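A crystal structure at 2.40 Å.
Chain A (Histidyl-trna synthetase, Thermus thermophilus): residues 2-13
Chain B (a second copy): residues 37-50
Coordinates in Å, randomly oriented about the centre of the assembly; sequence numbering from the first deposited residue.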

# COMPACT_ATOMS: atom_id res chain seq x y z
N THR A 2 -8.91 -21.27 -13.05
CA THR A 2 -10.34 -21.41 -12.66
C THR A 2 -10.81 -20.26 -11.78
O THR A 2 -11.55 -19.39 -12.23
CB THR A 2 -10.60 -22.73 -11.90
OG1 THR A 2 -10.50 -23.84 -12.81
CG2 THR A 2 -11.98 -22.73 -11.25
N ALA A 3 -10.36 -20.26 -10.53
CA ALA A 3 -10.73 -19.21 -9.59
C ALA A 3 -10.36 -17.83 -10.11
O ALA A 3 -9.25 -17.62 -10.60
CB ALA A 3 -10.06 -19.47 -8.25
N ARG A 4 -11.29 -16.90 -10.03
CA ARG A 4 -11.05 -15.53 -10.47
C ARG A 4 -11.16 -14.61 -9.26
O ARG A 4 -11.65 -15.01 -8.20
CB ARG A 4 -12.09 -15.10 -11.51
CG ARG A 4 -12.19 -16.01 -12.73
CD ARG A 4 -10.85 -16.16 -13.44
NE ARG A 4 -10.95 -17.07 -14.58
CZ ARG A 4 -9.92 -17.64 -15.18
NH1 ARG A 4 -8.68 -17.41 -14.75
NH2 ARG A 4 -10.11 -18.46 -16.20
N ALA A 5 -10.70 -13.38 -9.42
CA ALA A 5 -10.79 -12.41 -8.33
C ALA A 5 -12.28 -12.26 -8.03
O ALA A 5 -13.09 -12.14 -8.94
CB ALA A 5 -10.19 -11.06 -8.76
N VAL A 6 -12.63 -12.29 -6.75
CA VAL A 6 -14.02 -12.13 -6.32
C VAL A 6 -14.63 -10.86 -6.90
O VAL A 6 -13.94 -9.84 -7.02
CB VAL A 6 -14.09 -12.04 -4.79
CG1 VAL A 6 -15.54 -11.93 -4.35
CG2 VAL A 6 -13.41 -13.25 -4.16
N ARG A 7 -15.91 -10.92 -7.25
CA ARG A 7 -16.59 -9.76 -7.82
C ARG A 7 -16.50 -8.56 -6.89
O ARG A 7 -16.68 -8.68 -5.69
CB ARG A 7 -18.06 -10.07 -8.13
N GLY A 8 -16.21 -7.39 -7.46
CA GLY A 8 -16.09 -6.19 -6.65
C GLY A 8 -14.64 -5.91 -6.30
O GLY A 8 -14.32 -4.92 -5.65
N THR A 9 -13.75 -6.81 -6.72
CA THR A 9 -12.32 -6.68 -6.47
C THR A 9 -11.58 -6.91 -7.78
O THR A 9 -12.14 -7.45 -8.73
CB THR A 9 -11.83 -7.72 -5.45
OG1 THR A 9 -11.77 -9.01 -6.07
CG2 THR A 9 -12.77 -7.77 -4.25
N LYS A 10 -10.32 -6.50 -7.85
CA LYS A 10 -9.56 -6.69 -9.07
C LYS A 10 -8.07 -6.43 -8.88
O LYS A 10 -7.66 -5.67 -8.01
CB LYS A 10 -10.10 -5.77 -10.17
CG LYS A 10 -9.97 -4.29 -9.85
CD LYS A 10 -10.45 -3.44 -11.02
CE LYS A 10 -9.62 -3.68 -12.27
NZ LYS A 10 -10.17 -2.97 -13.45
N ASP A 11 -7.27 -7.09 -9.72
CA ASP A 11 -5.83 -6.92 -9.66
C ASP A 11 -5.51 -5.59 -10.30
O ASP A 11 -6.20 -5.16 -11.23
CB ASP A 11 -5.11 -8.01 -10.46
CG ASP A 11 -5.43 -9.38 -9.97
OD1 ASP A 11 -5.33 -9.60 -8.75
OD2 ASP A 11 -5.76 -10.25 -10.81
N LEU A 12 -4.47 -4.94 -9.81
CA LEU A 12 -4.04 -3.66 -10.34
C LEU A 12 -2.61 -3.82 -10.87
O LEU A 12 -1.69 -4.17 -10.13
CB LEU A 12 -4.07 -2.59 -9.25
CG LEU A 12 -5.44 -2.19 -8.70
CD1 LEU A 12 -5.26 -1.20 -7.56
CD2 LEU A 12 -6.27 -1.58 -9.81
N PHE A 13 -2.42 -3.58 -12.16
CA PHE A 13 -1.10 -3.66 -12.76
C PHE A 13 -1.11 -2.81 -14.01
O PHE A 13 -2.15 -2.30 -14.39
CB PHE A 13 -0.73 -5.12 -13.06
CG PHE A 13 -1.59 -5.79 -14.09
CD1 PHE A 13 -1.24 -5.76 -15.44
CD2 PHE A 13 -2.72 -6.51 -13.71
CE1 PHE A 13 -2.00 -6.43 -16.40
CE2 PHE A 13 -3.49 -7.19 -14.66
CZ PHE A 13 -3.12 -7.15 -16.01
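Chain B 37-50: LELVTPIFEETQVF

Chain B runs antiparallel to the extended chain A segment, with Leu39(B) beside Phe13(A) and Val49(B) beside Ala3(A). Backbone pairing is confined to one bridge: Leu12(A) N donates to Val40(B) O at 2.9 Å, and Val40(B) N returns the bond to Leu12(A) O at 3.0 Å. Beside it, Asp11(A) CA approaches Val40(B) O to 3.3 Å, and Leu39(B) CD2 reaches Phe13(A) CD2 at 3.8 Å.

Beyond the bridge, shape takes over from pairing. A type II turn from Val6(A) to Thr9(A) bends chain A, with Gly8(A) at phi 96°, and Thr9(A) OG1 ties back to Val6(A) O at 2.5 Å. Pro42(B) is the bump, set among Ala5(A), Thr9(A), Lys10(A) and Asp11(A): its CG lies 3.6 Å from Thr9(A) OG1 and 3.8 Å from Lys10(A) N, its CD 3.4 Å from Asp11(A) OD1. Val6(A), pointing toward chain B, answers with a bump of its own, wedged between Phe44(B) and Glu46(B): its CB meets the ring edge, 4.4 Å from Phe44(B) CE1, and its CG2 lies 3.7 Å from Glu46(B) N. Thr9(A) CG2 also packs on that ring, 3.7 Å from Phe44(B) CE1.

Where the backbones part, water 1 fills in, accepting from Val6(A) N (2.8 Å) and donating to Thr9(A) OG1 (2.8 Å) and Phe44(B) O (3.0 Å). Past strand 44-46, residues 47-49 take helical backbone angles without the regular hydrogen bonds of a helix, and Val49(B) CG2 packs 3.6 Å from Ala3(A) CB.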

# COMPACT_ATOMS: atom_id res chain seq x y z
N LEU B 37 7.27 -6.96 -13.17
CA LEU B 37 6.14 -6.04 -13.32
C LEU B 37 5.40 -5.99 -11.97
O LEU B 37 5.17 -7.03 -11.36
CB LEU B 37 5.23 -6.57 -14.41
CG LEU B 37 3.94 -5.84 -14.80
CD1 LEU B 37 4.27 -4.43 -15.30
CD2 LEU B 37 3.25 -6.64 -15.90
N GLU B 38 5.03 -4.80 -11.51
CA GLU B 38 4.34 -4.73 -10.22
C GLU B 38 2.88 -5.15 -10.33
O GLU B 38 2.16 -4.73 -11.23
CB GLU B 38 4.40 -3.32 -9.60
CG GLU B 38 3.80 -3.33 -8.17
CD GLU B 38 3.93 -2.01 -7.42
OE1 GLU B 38 3.49 -1.96 -6.25
OE2 GLU B 38 4.47 -1.03 -7.98
N LEU B 39 2.46 -5.97 -9.39
CA LEU B 39 1.10 -6.47 -9.37
C LEU B 39 0.51 -6.36 -7.96
O LEU B 39 1.17 -6.70 -6.97
CB LEU B 39 1.10 -7.92 -9.85
CG LEU B 39 -0.12 -8.85 -9.87
CD1 LEU B 39 -0.54 -9.11 -8.46
CD2 LEU B 39 -1.26 -8.24 -10.68
N VAL B 40 -0.72 -5.86 -7.86
CA VAL B 40 -1.38 -5.77 -6.56
C VAL B 40 -2.66 -6.61 -6.60
O VAL B 40 -3.58 -6.31 -7.37
CB VAL B 40 -1.77 -4.31 -6.18
CG1 VAL B 40 -2.45 -4.31 -4.81
CG2 VAL B 40 -0.54 -3.40 -6.16
N THR B 41 -2.72 -7.68 -5.81
CA THR B 41 -3.92 -8.51 -5.79
C THR B 41 -4.83 -8.07 -4.66
O THR B 41 -4.43 -7.26 -3.81
CB THR B 41 -3.57 -10.00 -5.57
OG1 THR B 41 -2.98 -10.18 -4.28
CG2 THR B 41 -2.61 -10.47 -6.63
N PRO B 42 -6.07 -8.57 -4.64
CA PRO B 42 -7.00 -8.18 -3.57
C PRO B 42 -6.60 -8.69 -2.19
O PRO B 42 -5.84 -9.65 -2.06
CB PRO B 42 -8.33 -8.77 -4.05
CG PRO B 42 -8.21 -8.70 -5.53
CD PRO B 42 -6.80 -9.22 -5.74
N ILE B 43 -7.12 -8.03 -1.16
CA ILE B 43 -6.85 -8.42 0.21
C ILE B 43 -7.46 -9.79 0.52
O ILE B 43 -6.92 -10.55 1.32
CB ILE B 43 -7.43 -7.37 1.18
CG1 ILE B 43 -6.69 -6.03 0.99
CG2 ILE B 43 -7.36 -7.87 2.60
CD1 ILE B 43 -5.21 -6.03 1.38
N PHE B 44 -8.59 -10.11 -0.11
CA PHE B 44 -9.22 -11.41 0.10
C PHE B 44 -9.59 -12.06 -1.22
O PHE B 44 -9.73 -11.39 -2.24
CB PHE B 44 -10.46 -11.30 1.00
CG PHE B 44 -11.53 -10.36 0.49
CD1 PHE B 44 -12.24 -10.64 -0.68
CD2 PHE B 44 -11.85 -9.21 1.20
CE1 PHE B 44 -13.25 -9.79 -1.13
CE2 PHE B 44 -12.86 -8.34 0.76
CZ PHE B 44 -13.56 -8.64 -0.42
N GLU B 45 -9.73 -13.38 -1.19
CA GLU B 45 -10.08 -14.16 -2.38
C GLU B 45 -10.89 -15.38 -1.99
O GLU B 45 -11.12 -15.64 -0.80
CB GLU B 45 -8.81 -14.63 -3.09
CG GLU B 45 -7.85 -13.52 -3.39
CD GLU B 45 -7.16 -13.67 -4.72
OE1 GLU B 45 -7.73 -14.33 -5.62
OE2 GLU B 45 -6.06 -13.12 -4.87
N GLU B 46 -11.34 -16.13 -2.99
CA GLU B 46 -12.09 -17.33 -2.71
C GLU B 46 -11.13 -18.25 -1.97
O GLU B 46 -9.97 -18.39 -2.36
CB GLU B 46 -12.54 -18.02 -3.99
CG GLU B 46 -13.62 -17.32 -4.75
CD GLU B 46 -14.27 -18.24 -5.75
OE1 GLU B 46 -14.76 -19.31 -5.31
OE2 GLU B 46 -14.28 -17.92 -6.96
N THR B 47 -11.63 -18.85 -0.90
CA THR B 47 -10.85 -19.75 -0.07
C THR B 47 -10.06 -20.80 -0.85
O THR B 47 -8.93 -21.12 -0.50
CB THR B 47 -11.78 -20.45 0.93
OG1 THR B 47 -12.32 -19.46 1.81
CG2 THR B 47 -11.05 -21.49 1.73
N GLN B 48 -10.66 -21.34 -1.91
CA GLN B 48 -9.99 -22.37 -2.69
C GLN B 48 -8.67 -21.91 -3.31
O GLN B 48 -7.81 -22.72 -3.63
CB GLN B 48 -10.92 -22.89 -3.79
CG GLN B 48 -11.44 -21.82 -4.73
CD GLN B 48 -12.41 -22.39 -5.74
OE1 GLN B 48 -12.08 -23.32 -6.48
NE2 GLN B 48 -13.62 -21.85 -5.78
N VAL B 49 -8.49 -20.60 -3.47
CA VAL B 49 -7.26 -20.10 -4.06
C VAL B 49 -6.09 -20.46 -3.16
O VAL B 49 -5.00 -20.80 -3.63
CB VAL B 49 -7.32 -18.58 -4.23
CG1 VAL B 49 -5.95 -18.03 -4.58
CG2 VAL B 49 -8.31 -18.24 -5.32
N PHE B 50 -6.35 -20.45 -1.85
CA PHE B 50 -5.32 -20.73 -0.87
C PHE B 50 -5.26 -22.11 -0.24
O PHE B 50 -4.42 -22.35 0.63
CB PHE B 50 -5.38 -19.66 0.22
CG PHE B 50 -5.18 -18.26 -0.31
CD1 PHE B 50 -6.19 -17.31 -0.22
CD2 PHE B 50 -3.99 -17.91 -0.93
CE1 PHE B 50 -6.02 -16.04 -0.74
CE2 PHE B 50 -3.81 -16.64 -1.45
CZ PHE B 50 -4.82 -15.70 -1.35
O HOH W 1 -10.58 -11.32 -5.10
O HOH W 2 -5.87 -5.42 -6.05